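Local coordinates for proto-oncogene vav (Homo sapiens, PDB 6NFA), which probably activates Rho-family GTPases as a guanine nucleotide exchange factor, through a RhoGEF (Dbl-homology) domain followed by PH and C1 domains, at residues I84-L89 against G127-Q132; E224-I229 against G384-G389; T373-C378 against A397-E402. All coordinates share one frame; numbering follows the deposited sequence.

Interaction 1 (I84-L89 against G127-Q132); sequences INIEDL and GRYCSQ. With 9K1 ((2S)-2-{[3-(4-methylphenyl)imidazo[1,2-a]pyrazin-8-yl]amino}-3-(pyridin-3-yl)propan-1-ol), chain D.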
loop_
_atom_site.group_PDB
_atom_site.type_symbol
_atom_site.label_atom_id
_atom_site.label_comp_id
_atom_site.label_asym_id
_atom_site.label_seq_id
_atom_site.Cartn_x
_atom_site.Cartn_y
_atom_site.Cartn_z
ATOM N N ILE A 84 -0.779 -19.449 -0.909
ATOM C CA ILE A 84 -0.139 -18.534 -1.836
ATOM C C ILE A 84 1.276 -19.042 -2.192
ATOM O O ILE A 84 1.408 -20.163 -2.690
ATOM C CB ILE A 84 -0.200 -17.054 -1.323
ATOM C CG1 ILE A 84 -1.510 -16.774 -0.518
ATOM C CG2 ILE A 84 0.013 -16.046 -2.483
ATOM C CD1 ILE A 84 -1.501 -15.619 0.335
ATOM N N ASN A 85 2.308 -18.225 -1.928
ATOM C CA ASN A 85 3.726 -18.502 -2.196
ATOM C C ASN A 85 4.500 -18.796 -0.903
ATOM O O ASN A 85 5.693 -18.503 -0.828
ATOM C CB ASN A 85 4.358 -17.317 -2.939
ATOM C CG ASN A 85 4.288 -15.965 -2.245
ATOM O OD1 ASN A 85 3.631 -15.754 -1.201
ATOM N ND2 ASN A 85 4.952 -15.008 -2.863
ATOM N N ILE A 86 3.817 -19.363 0.113
ATOM C CA ILE A 86 4.388 -19.703 1.426
ATOM C C ILE A 86 5.702 -20.484 1.316
ATOM O O ILE A 86 6.635 -20.200 2.062
ATOM C CB ILE A 86 3.351 -20.416 2.341
ATOM C CG1 ILE A 86 3.802 -20.426 3.804
ATOM C CG2 ILE A 86 2.974 -21.828 1.838
ATOM C CD1 ILE A 86 3.771 -19.092 4.451
ATOM N N GLU A 87 5.768 -21.438 0.369
ATOM C CA GLU A 87 6.944 -22.257 0.103
ATOM C C GLU A 87 8.110 -21.401 -0.354
ATOM O O GLU A 87 9.235 -21.638 0.089
ATOM C CB GLU A 87 6.663 -23.334 -0.944
ATOM C CG GLU A 87 5.595 -24.334 -0.542
ATOM C CD GLU A 87 5.232 -25.353 -1.609
ATOM O OE1 GLU A 87 4.308 -26.159 -1.363
ATOM O OE2 GLU A 87 5.886 -25.372 -2.677
ATOM N N ASP A 88 7.851 -20.388 -1.208
ATOM C CA ASP A 88 8.918 -19.511 -1.671
ATOM C C ASP A 88 9.449 -18.618 -0.558
ATOM O O ASP A 88 10.655 -18.384 -0.528
ATOM C CB ASP A 88 8.546 -18.723 -2.925
ATOM C CG ASP A 88 9.776 -18.486 -3.786
ATOM O OD1 ASP A 88 10.316 -19.481 -4.343
ATOM O OD2 ASP A 88 10.230 -17.319 -3.866
ATOM N N LEU A 89 8.588 -18.212 0.398
ATOM C CA LEU A 89 8.994 -17.442 1.580
ATOM C C LEU A 89 10.007 -18.275 2.387
ATOM O O LEU A 89 11.123 -17.809 2.608
ATOM C CB LEU A 89 7.787 -17.057 2.468
ATOM C CG LEU A 89 6.734 -16.084 1.906
ATOM C CD1 LEU A 89 5.865 -15.550 3.021
ATOM C CD2 LEU A 89 7.373 -14.903 1.165
ATOM N N GLY A 127 5.518 -9.300 -1.681
ATOM C CA GLY A 127 4.562 -8.422 -2.345
ATOM C C GLY A 127 3.267 -9.137 -2.667
ATOM O O GLY A 127 2.185 -8.701 -2.249
ATOM N N ARG A 128 3.398 -10.270 -3.384
ATOM C CA ARG A 128 2.335 -11.197 -3.755
ATOM C C ARG A 128 1.611 -11.667 -2.461
ATOM O O ARG A 128 0.383 -11.601 -2.399
ATOM C CB ARG A 128 2.958 -12.392 -4.490
ATOM C CG ARG A 128 1.994 -13.176 -5.337
ATOM C CD ARG A 128 2.718 -14.308 -6.027
ATOM N NE ARG A 128 1.855 -15.482 -6.144
ATOM C CZ ARG A 128 2.287 -16.728 -6.301
ATOM N NH1 ARG A 128 3.588 -16.987 -6.356
ATOM N NH2 ARG A 128 1.422 -17.730 -6.392
ATOM N N TYR A 129 2.390 -12.060 -1.413
ATOM C CA TYR A 129 1.855 -12.507 -0.127
ATOM C C TYR A 129 1.006 -11.454 0.551
ATOM O O TYR A 129 -0.132 -11.734 0.908
ATOM C CB TYR A 129 2.960 -13.023 0.841
ATOM C CG TYR A 129 2.403 -13.923 1.930
ATOM C CD1 TYR A 129 2.207 -15.289 1.707
ATOM C CD2 TYR A 129 2.028 -13.405 3.168
ATOM C CE1 TYR A 129 1.645 -16.110 2.684
ATOM C CE2 TYR A 129 1.469 -14.214 4.153
ATOM C CZ TYR A 129 1.277 -15.567 3.908
ATOM O OH TYR A 129 0.706 -16.359 4.880
ATOM N N CYS A 130 1.558 -10.259 0.743
ATOM C CA CYS A 130 0.908 -9.145 1.412
ATOM C C CYS A 130 -0.405 -8.755 0.754
ATOM O O CYS A 130 -1.367 -8.446 1.455
ATOM C CB CYS A 130 1.862 -7.956 1.496
ATOM S SG CYS A 130 1.269 -6.605 2.549
ATOM N N SER A 131 -0.428 -8.738 -0.596
ATOM C CA SER A 131 -1.606 -8.391 -1.380
ATOM C C SER A 131 -2.746 -9.414 -1.271
ATOM O O SER A 131 -3.903 -9.009 -1.178
ATOM C CB SER A 131 -1.228 -8.157 -2.840
ATOM O OG SER A 131 -2.302 -7.564 -3.553
ATOM N N GLN A 132 -2.426 -10.720 -1.278
ATOM C CA GLN A 132 -3.409 -11.815 -1.274
ATOM C C GLN A 132 -3.819 -12.426 0.087
ATOM O O GLN A 132 -4.806 -13.158 0.121
ATOM C CB GLN A 132 -2.933 -12.962 -2.182
ATOM C CG GLN A 132 -3.105 -12.669 -3.658
ATOM C CD GLN A 132 -2.472 -13.730 -4.522
ATOM O OE1 GLN A 132 -1.567 -13.452 -5.319
ATOM N NE2 GLN A 132 -2.958 -14.964 -4.418
HETATM C C1 9K1 D . 5.610 -4.137 -4.498
HETATM C C3 9K1 D . 6.749 -6.143 -4.184
HETATM C C12 9K1 D . 4.653 -3.623 -8.132
HETATM C C13 9K1 D . 4.899 -2.295 -8.900
HETATM C C15 9K1 D . 3.227 -4.224 -8.361
HETATM C C16 9K1 D . 7.725 -5.747 -1.032
HETATM C C17 9K1 D . 8.146 -6.279 0.195
HETATM C C18 9K1 D . 7.249 -6.412 1.279
HETATM C C19 9K1 D . 5.908 -5.994 1.141
HETATM C C20 9K1 D . 5.470 -5.492 -0.097
HETATM C C21 9K1 D . 7.751 -6.973 2.610
HETATM C C22 9K1 D . 3.015 -5.484 -7.500
HETATM C C23 9K1 D . 3.368 -6.768 -7.985
HETATM C C25 9K1 D . 2.763 -7.785 -5.922
HETATM C C26 9K1 D . 2.395 -6.544 -5.377
HETATM C C27 9K1 D . 2.538 -5.392 -6.173
HETATM N N2 9K1 D . 6.138 -5.062 -3.725
HETATM C C4 9K1 D . 6.858 -6.298 -5.517
HETATM N N5 9K1 D . 6.253 -5.313 -6.399
HETATM C C6 9K1 D . 5.635 -4.259 -5.970
HETATM N N7 9K1 D . 5.099 -3.220 -3.811
HETATM C C8 9K1 D . 5.288 -3.499 -2.413
HETATM C C9 9K1 D . 5.904 -4.709 -2.462
HETATM C C10 9K1 D . 6.367 -5.386 -1.188
HETATM N N11 9K1 D . 5.009 -3.376 -6.723
HETATM O O14 9K1 D . 6.307 -1.961 -8.865
HETATM N N24 9K1 D . 3.254 -7.870 -7.194
#

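Interaction 2 (E224-I229 against G384-G389); sequences ETLRQI and GTFYQG. With 9K1 ((2S)-2-{[3-(4-methylphenyl)imidazo[1,2-a]pyrazin-8-yl]amino}-3-(pyridin-3-yl)propan-1-ol), chain D.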
loop_
_atom_site.group_PDB
_atom_site.type_symbol
_atom_site.label_atom_id
_atom_site.label_comp_id
_atom_site.label_asym_id
_atom_site.label_seq_id
_atom_site.Cartn_x
_atom_site.Cartn_y
_atom_site.Cartn_z
ATOM N N GLU A 224 -7.084 -1.158 -0.001
ATOM C CA GLU A 224 -8.240 -0.484 0.596
ATOM C C GLU A 224 -8.836 0.556 -0.380
ATOM O O GLU A 224 -10.056 0.685 -0.446
ATOM C CB GLU A 224 -7.888 0.143 1.962
ATOM C CG GLU A 224 -7.828 -0.876 3.099
ATOM C CD GLU A 224 -6.981 -0.532 4.320
ATOM O OE1 GLU A 224 -6.336 0.543 4.330
ATOM O OE2 GLU A 224 -6.941 -1.361 5.261
ATOM N N THR A 225 -7.986 1.247 -1.170
ATOM C CA THR A 225 -8.406 2.211 -2.193
ATOM C C THR A 225 -9.157 1.463 -3.292
ATOM O O THR A 225 -10.220 1.903 -3.713
ATOM C CB THR A 225 -7.187 2.979 -2.736
ATOM O OG1 THR A 225 -6.664 3.807 -1.705
ATOM C CG2 THR A 225 -7.520 3.848 -3.946
ATOM N N LEU A 226 -8.623 0.314 -3.729
ATOM C CA LEU A 226 -9.264 -0.517 -4.739
ATOM C C LEU A 226 -10.626 -1.044 -4.266
ATOM O O LEU A 226 -11.547 -1.174 -5.085
ATOM C CB LEU A 226 -8.328 -1.630 -5.226
ATOM C CG LEU A 226 -7.297 -1.153 -6.271
ATOM C CD1 LEU A 226 -5.973 -1.901 -6.165
ATOM C CD2 LEU A 226 -7.871 -1.180 -7.687
ATOM N N ARG A 227 -10.788 -1.272 -2.949
ATOM C CA ARG A 227 -12.083 -1.720 -2.430
ATOM C C ARG A 227 -13.094 -0.569 -2.435
ATOM O O ARG A 227 -14.234 -0.748 -2.865
ATOM C CB ARG A 227 -11.962 -2.381 -1.045
ATOM C CG ARG A 227 -11.545 -3.846 -1.156
ATOM C CD ARG A 227 -11.158 -4.467 0.180
ATOM N NE ARG A 227 -9.975 -5.325 0.055
ATOM C CZ ARG A 227 -8.821 -5.118 0.688
ATOM N NH1 ARG A 227 -8.684 -4.090 1.524
ATOM N NH2 ARG A 227 -7.802 -5.947 0.505
ATOM N N GLN A 228 -12.649 0.617 -2.031
ATOM C CA GLN A 228 -13.456 1.826 -2.009
ATOM C C GLN A 228 -13.952 2.167 -3.418
ATOM O O GLN A 228 -15.127 2.512 -3.562
ATOM C CB GLN A 228 -12.641 2.973 -1.397
ATOM C CG GLN A 228 -13.395 4.284 -1.165
ATOM C CD GLN A 228 -12.451 5.417 -0.810
ATOM O OE1 GLN A 228 -11.257 5.429 -1.178
ATOM N NE2 GLN A 228 -12.968 6.410 -0.098
ATOM N N ILE A 229 -13.083 2.041 -4.454
ATOM C CA ILE A 229 -13.454 2.281 -5.853
ATOM C C ILE A 229 -14.613 1.360 -6.273
ATOM O O ILE A 229 -15.626 1.844 -6.798
ATOM C CB ILE A 229 -12.230 2.188 -6.808
ATOM C CG1 ILE A 229 -11.246 3.337 -6.517
ATOM C CG2 ILE A 229 -12.671 2.207 -8.292
ATOM C CD1 ILE A 229 -10.014 3.240 -7.208
ATOM N N GLY A 384 3.606 -0.520 -3.888
ATOM C CA GLY A 384 2.160 -0.626 -3.968
ATOM C C GLY A 384 1.648 -1.337 -5.200
ATOM O O GLY A 384 2.424 -1.809 -6.042
ATOM N N THR A 385 0.309 -1.389 -5.308
ATOM C CA THR A 385 -0.438 -2.115 -6.345
ATOM C C THR A 385 -1.325 -1.229 -7.230
ATOM O O THR A 385 -1.986 -1.746 -8.132
ATOM C CB THR A 385 -1.327 -3.170 -5.648
ATOM O OG1 THR A 385 -2.119 -2.515 -4.658
ATOM C CG2 THR A 385 -0.524 -4.268 -4.985
ATOM N N PHE A 386 -1.366 0.085 -6.967
ATOM C CA PHE A 386 -2.243 1.011 -7.680
ATOM C C PHE A 386 -1.624 2.408 -7.721
ATOM O O PHE A 386 -1.302 2.936 -6.661
ATOM C CB PHE A 386 -3.604 1.065 -6.938
ATOM C CG PHE A 386 -4.692 1.901 -7.560
ATOM C CD1 PHE A 386 -5.353 1.469 -8.709
ATOM C CD2 PHE A 386 -5.106 3.082 -6.964
ATOM C CE1 PHE A 386 -6.381 2.227 -9.272
ATOM C CE2 PHE A 386 -6.147 3.833 -7.517
ATOM C CZ PHE A 386 -6.781 3.399 -8.665
ATOM N N TYR A 387 -1.485 3.008 -8.938
ATOM C CA TYR A 387 -0.936 4.355 -9.229
ATOM C C TYR A 387 0.286 4.709 -8.403
ATOM O O TYR A 387 0.340 5.744 -7.759
ATOM C CB TYR A 387 -2.013 5.449 -9.137
ATOM C CG TYR A 387 -2.872 5.488 -10.384
ATOM C CD1 TYR A 387 -2.420 6.115 -11.547
ATOM C CD2 TYR A 387 -4.119 4.866 -10.417
ATOM C CE1 TYR A 387 -3.198 6.142 -12.702
ATOM C CE2 TYR A 387 -4.902 4.877 -11.572
ATOM C CZ TYR A 387 -4.440 5.521 -12.713
ATOM O OH TYR A 387 -5.186 5.525 -13.871
ATOM N N GLN A 388 1.266 3.821 -8.438
ATOM C CA GLN A 388 2.512 3.857 -7.678
ATOM C C GLN A 388 3.457 5.004 -8.039
ATOM O O GLN A 388 4.278 5.397 -7.202
ATOM C CB GLN A 388 3.222 2.503 -7.819
ATOM C CG GLN A 388 2.308 1.301 -7.560
ATOM C CD GLN A 388 1.794 0.644 -8.815
ATOM O OE1 GLN A 388 1.529 1.301 -9.811
ATOM N NE2 GLN A 388 1.548 -0.661 -8.770
ATOM N N GLY A 389 3.336 5.526 -9.261
ATOM C CA GLY A 389 4.151 6.634 -9.741
ATOM C C GLY A 389 3.768 7.149 -11.116
ATOM O O GLY A 389 2.579 7.237 -11.447
HETATM C C1 9K1 D . 5.610 -4.137 -4.498
HETATM C C3 9K1 D . 6.749 -6.143 -4.184
HETATM C C12 9K1 D . 4.653 -3.623 -8.132
HETATM C C13 9K1 D . 4.899 -2.295 -8.900
HETATM C C15 9K1 D . 3.227 -4.224 -8.361
HETATM C C16 9K1 D . 7.725 -5.747 -1.032
HETATM C C17 9K1 D . 8.146 -6.279 0.195
HETATM C C18 9K1 D . 7.249 -6.412 1.279
HETATM C C19 9K1 D . 5.908 -5.994 1.141
HETATM C C20 9K1 D . 5.470 -5.492 -0.097
HETATM C C21 9K1 D . 7.751 -6.973 2.610
HETATM C C22 9K1 D . 3.015 -5.484 -7.500
HETATM C C23 9K1 D . 3.368 -6.768 -7.985
HETATM C C25 9K1 D . 2.763 -7.785 -5.922
HETATM C C26 9K1 D . 2.395 -6.544 -5.377
HETATM C C27 9K1 D . 2.538 -5.392 -6.173
HETATM N N2 9K1 D . 6.138 -5.062 -3.725
HETATM C C4 9K1 D . 6.858 -6.298 -5.517
HETATM N N5 9K1 D . 6.253 -5.313 -6.399
HETATM C C6 9K1 D . 5.635 -4.259 -5.970
HETATM N N7 9K1 D . 5.099 -3.220 -3.811
HETATM C C8 9K1 D . 5.288 -3.499 -2.413
HETATM C C9 9K1 D . 5.904 -4.709 -2.462
HETATM C C10 9K1 D . 6.367 -5.386 -1.188
HETATM N N11 9K1 D . 5.009 -3.376 -6.723
HETATM O O14 9K1 D . 6.307 -1.961 -8.865
HETATM N N24 9K1 D . 3.254 -7.870 -7.194
#

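Interaction 3 (T373-C378 against A397-E402); sequences TSCKAC and ASAHKE. With ZN (zinc ion), chain C; 9K1 ((2S)-2-{[3-(4-methylphenyl)imidazo[1,2-a]pyrazin-8-yl]amino}-3-(pyridin-3-yl)propan-1-ol), chain D.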
loop_
_atom_site.group_PDB
_atom_site.type_symbol
_atom_site.label_atom_id
_atom_site.label_comp_id
_atom_site.label_asym_id
_atom_site.label_seq_id
_atom_site.Cartn_x
_atom_site.Cartn_y
_atom_site.Cartn_z
ATOM N N THR A 373 8.356 -2.824 -10.724
ATOM C CA THR A 373 9.075 -1.779 -11.454
ATOM C C THR A 373 9.941 -0.913 -10.537
ATOM O O THR A 373 9.577 -0.660 -9.378
ATOM C CB THR A 373 8.045 -0.968 -12.273
ATOM O OG1 THR A 373 7.299 -1.857 -13.102
ATOM C CG2 THR A 373 8.671 0.097 -13.143
ATOM N N SER A 374 11.078 -0.435 -11.084
ATOM C CA SER A 374 12.031 0.444 -10.411
ATOM C C SER A 374 11.990 1.842 -10.997
ATOM O O SER A 374 11.654 2.015 -12.165
ATOM C CB SER A 374 13.439 -0.122 -10.525
ATOM O OG SER A 374 13.529 -1.356 -9.835
ATOM N N CYS A 375 12.348 2.836 -10.193
ATOM C CA CYS A 375 12.430 4.227 -10.602
ATOM C C CYS A 375 13.722 4.478 -11.422
ATOM O O CYS A 375 14.818 4.255 -10.918
ATOM C CB CYS A 375 12.370 5.127 -9.371
ATOM S SG CYS A 375 12.712 6.875 -9.706
ATOM N N LYS A 376 13.590 4.991 -12.651
ATOM C CA LYS A 376 14.711 5.344 -13.540
ATOM C C LYS A 376 15.754 6.330 -12.910
ATOM O O LYS A 376 16.902 6.362 -13.360
ATOM C CB LYS A 376 14.173 5.914 -14.867
ATOM C CG LYS A 376 15.107 5.742 -16.053
ATOM C CD LYS A 376 15.040 4.349 -16.653
ATOM C CE LYS A 376 16.159 4.131 -17.636
ATOM N NZ LYS A 376 16.087 2.782 -18.254
ATOM N N ALA A 377 15.366 7.108 -11.877
ATOM C CA ALA A 377 16.261 8.059 -11.225
ATOM C C ALA A 377 17.005 7.509 -9.972
ATOM O O ALA A 377 18.242 7.583 -9.924
ATOM C CB ALA A 377 15.512 9.335 -10.888
ATOM N N CYS A 378 16.270 6.982 -8.967
ATOM C CA CYS A 378 16.857 6.465 -7.716
ATOM C C CYS A 378 17.095 4.947 -7.722
ATOM O O CYS A 378 17.745 4.430 -6.809
ATOM C CB CYS A 378 16.026 6.894 -6.509
ATOM S SG CYS A 378 14.362 6.173 -6.460
ATOM N N ALA A 397 9.982 5.650 -19.524
ATOM C CA ALA A 397 10.739 5.625 -18.266
ATOM C C ALA A 397 9.750 5.779 -17.080
ATOM O O ALA A 397 8.823 6.593 -17.150
ATOM C CB ALA A 397 11.789 6.742 -18.239
ATOM N N SER A 398 9.928 4.967 -16.029
ATOM C CA SER A 398 9.093 4.951 -14.819
ATOM C C SER A 398 9.791 5.743 -13.746
ATOM O O SER A 398 11.014 5.729 -13.723
ATOM C CB SER A 398 8.932 3.521 -14.318
ATOM O OG SER A 398 8.734 2.604 -15.382
ATOM N N ALA A 399 9.054 6.409 -12.837
ATOM C CA ALA A 399 9.683 7.173 -11.735
ATOM C C ALA A 399 8.723 7.537 -10.608
ATOM O O ALA A 399 7.518 7.530 -10.808
ATOM C CB ALA A 399 10.344 8.446 -12.271
ATOM N N HIS A 400 9.258 7.904 -9.445
ATOM C CA HIS A 400 8.463 8.366 -8.323
ATOM C C HIS A 400 8.078 9.812 -8.570
ATOM O O HIS A 400 8.758 10.504 -9.349
ATOM C CB HIS A 400 9.289 8.318 -7.045
ATOM C CG HIS A 400 9.659 6.945 -6.602
ATOM N ND1 HIS A 400 10.975 6.532 -6.567
ATOM C CD2 HIS A 400 8.874 5.945 -6.144
ATOM C CE1 HIS A 400 10.950 5.293 -6.105
ATOM N NE2 HIS A 400 9.709 4.894 -5.846
ATOM N N LYS A 401 7.019 10.291 -7.860
ATOM C CA LYS A 401 6.548 11.670 -7.981
ATOM C C LYS A 401 7.677 12.706 -7.742
ATOM O O LYS A 401 7.793 13.672 -8.489
ATOM C CB LYS A 401 5.324 11.948 -7.054
ATOM C CG LYS A 401 4.604 13.260 -7.407
ATOM C CD LYS A 401 3.400 13.595 -6.577
ATOM C CE LYS A 401 2.837 14.953 -6.970
ATOM N NZ LYS A 401 2.052 15.576 -5.868
ATOM N N GLU A 402 8.503 12.472 -6.719
ATOM C CA GLU A 402 9.589 13.344 -6.264
ATOM C C GLU A 402 10.944 13.147 -6.992
ATOM O O GLU A 402 11.910 13.813 -6.625
ATOM C CB GLU A 402 9.756 13.196 -4.723
ATOM C CG GLU A 402 10.172 11.811 -4.216
ATOM C CD GLU A 402 9.134 10.709 -4.026
ATOM O OE1 GLU A 402 7.970 10.863 -4.478
ATOM O OE2 GLU A 402 9.510 9.664 -3.442
HETATM ZN ZN ZN C . 12.728 7.527 -7.424
HETATM C C1 9K1 D . 5.610 -4.137 -4.498
HETATM C C3 9K1 D . 6.749 -6.143 -4.184
HETATM C C12 9K1 D . 4.653 -3.623 -8.132
HETATM C C13 9K1 D . 4.899 -2.295 -8.900
HETATM C C15 9K1 D . 3.227 -4.224 -8.361
HETATM C C16 9K1 D . 7.725 -5.747 -1.032
HETATM C C17 9K1 D . 8.146 -6.279 0.195
HETATM C C18 9K1 D . 7.249 -6.412 1.279
HETATM C C19 9K1 D . 5.908 -5.994 1.141
HETATM C C20 9K1 D . 5.470 -5.492 -0.097
HETATM C C21 9K1 D . 7.751 -6.973 2.610
HETATM C C22 9K1 D . 3.015 -5.484 -7.500
HETATM C C23 9K1 D . 3.368 -6.768 -7.985
HETATM C C25 9K1 D . 2.763 -7.785 -5.922
HETATM C C26 9K1 D . 2.395 -6.544 -5.377
HETATM C C27 9K1 D . 2.538 -5.392 -6.173
HETATM N N2 9K1 D . 6.138 -5.062 -3.725
HETATM C C4 9K1 D . 6.858 -6.298 -5.517
HETATM N N5 9K1 D . 6.253 -5.313 -6.399
HETATM C C6 9K1 D . 5.635 -4.259 -5.970
HETATM N N7 9K1 D . 5.099 -3.220 -3.811
HETATM C C8 9K1 D . 5.288 -3.499 -2.413
HETATM C C9 9K1 D . 5.904 -4.709 -2.462
HETATM C C10 9K1 D . 6.367 -5.386 -1.188
HETATM N N11 9K1 D . 5.009 -3.376 -6.723
HETATM O O14 9K1 D . 6.307 -1.961 -8.865
HETATM N N24 9K1 D . 3.254 -7.870 -7.194
#

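Interaction 1 (I84-L89 against G127-Q132)
Within the all-helical RhoGEF (Dbl-homology) domain, Ile84 and Asn85 of the turn before helix 86-105, with Ile86 and Leu89 of its first turn, close round the ring of Tyr129 on helix 126-146. Leu89 lies over one face of the ring in a CH-pi contact, its CD1 4.1 Å from the Tyr129 ring centroid and displaced toward the rim, the two side chains crossing at about a right angle. At the edge, in the plane of the ring, Asn85 OD1 comes to 3.3 Å from Tyr129 CD1, with amide and ring planes nearly coplanar. A chi1 of 58°, which sets Asn85 CG between its backbone N and carbonyl carbon, turns the amide to helix 126-146. Asn85 occupies the N-cap position of helix 86-105 but makes no capping bond; its ND2 is instead hydrogen-bonded to Val125 O, which helps to set the amide's rotation. Ile86 runs alongside the tyrosine and brings CD1 to 4.1 Å from Tyr129 CE1. From the turn itself, Ile84 sends CD1 to the same ring atom, 4.0 Å from Tyr129 CE1, while its other branch, CG2, sits 3.7 Å from Gln132 NE2. The exposed Arg128 slides past Asn85 in the opposite direction, one face of its guanidinium over Asn85 CB. On another side of helix 126-146, the absence of a side chain on Gly127 leaves room for the ligand's fused ring at C3, while the pyridine rests on the backbone, 9K1 C25 3.6 Å from Gly127 C. No hydrogen bond joins the two segments. Apolar branches round an aromatic ring hold them together, while Tyr129 OH and Asn85 ND2 are anchored on backbone carbonyls, Leu172 O and Val125 O, giving orientation to a contact without polar bonds of its own.

Interaction 2 (E224-I229 against G384-G389)
Thr225 begins the contact with its methyl, CG2 standing 3.8 Å from Phe386 CE2, whereas its hydroxyl turns back to its own helix in a weak hydrogen bond with Arg221 O. One residue on, Leu226 spreads its two branches: CD2 reaches 3.8 Å from Phe386 CD1, and CD1 lies 3.9 Å from Phe386 CB, close to Thr385 as well. A turn beyond Thr225, Ile229 and Phe386 come at each other from opposite directions, Ile229 CD1 3.5 Å from Phe386 CZ. All three approach the ring obliquely. A broad apolar ring suits the place, since it can meet three aliphatic groups at once; with CG anti to the backbone N (chi1 -176°) it reaches the helix, while Tyr387 CD2 lies over the centre of one face. The same loop grips the ligand: Gly384 N donates to 9K1 N7 at 3.1 Å, and Gly384 O takes a weak bond from 9K1 N11. Gly384 O also accepts Gln388 NE2 at 3.1 Å, the donor lying above the carbonyl plane. Asp222 and Asn223 of helix 196-235 add polar ties, Asp222 to the amides of Thr385 and Phe386, Asn223 to the Thr385 hydroxyl. The C1-domain loop thus leans on the long helix 196-235, where Thr225 and Ile229 also touch Pro249 of strand 249-258.

Interaction 3 (T373-C378 against A397-E402)
Cys375 and Ala399 pass with their CA atoms 4.2 Å apart, and the backbones are tied by a nearly straight hydrogen bond, Lys376 N to Ser398 O at 2.9 Å (170°), beside the short strand 398-399. Round this tie the side chains build a zinc site of the C1 domain. Cys375 SG binds the zinc at 2.4 Å. A chi1 of 66° tucks Cys378 SG back over its own backbone, where it binds the zinc at 2.3 Å. From the other segment His400 offers ND1, 2.2 Å from the zinc, and Cys403 completes the set of three cysteines and one histidine. Cys378 SG lies at the edge of the imidazole, near its plane, whereas Cys375 SG is oblique to it. NE2, across the ring, is hydrogen-bonded to Leu381 O, a second-shell contact that orients the histidine. The Cys375 sulfur is itself cradled by amides: Ala377 N donates to Cys375 SG at 3.4 Å and Cys378 N weakly, as in zinc knuckles; His400 N adds a weak bond from the other segment. Before the cysteine, Thr373 CG2 packs 3.4 Å from Ser398 OG, while Lys376 lays CG near the methyl of Ala397 before its chain leads away. The small side chains of Ala397, Ser398 and Ala399 let the two segments come this close. The backbone N of Thr373 donates to the ligand hydroxyl, 9K1 O14, at 2.9 Å. Thiolates suit the metal, and the amide hydrogens round Cys375 SG would partly offset its negative charge; the imidazole, bound to zinc through ND1 and to a carbonyl through NE2, is probably neutral. Metal coordination thus joins two short segments that share little regular secondary structure.

Overall arrangement
From the N terminus, interaction 1 comes first, closing a largely helical loop of 37 residues inside the RhoGEF domain before the others open. The long helix 196-235 follows, and interaction 2 begins on it at 224-229; the chain runs through the PH-domain strands before the C1 loop 384-389 returns to the helix. Interaction 3 closes a short loop of 18 residues within the C1 domain, joining 373-378 to 397-402, so its segments alternate with those of interaction 2 and the two cross. Interactions 1 and 2 touch where Ser131 packs on Thr385; interactions 1 and 3 stay about 11 Å apart at their nearest atoms. The ligand 9K1 touches all three, lying between the RhoGEF and C1 domains.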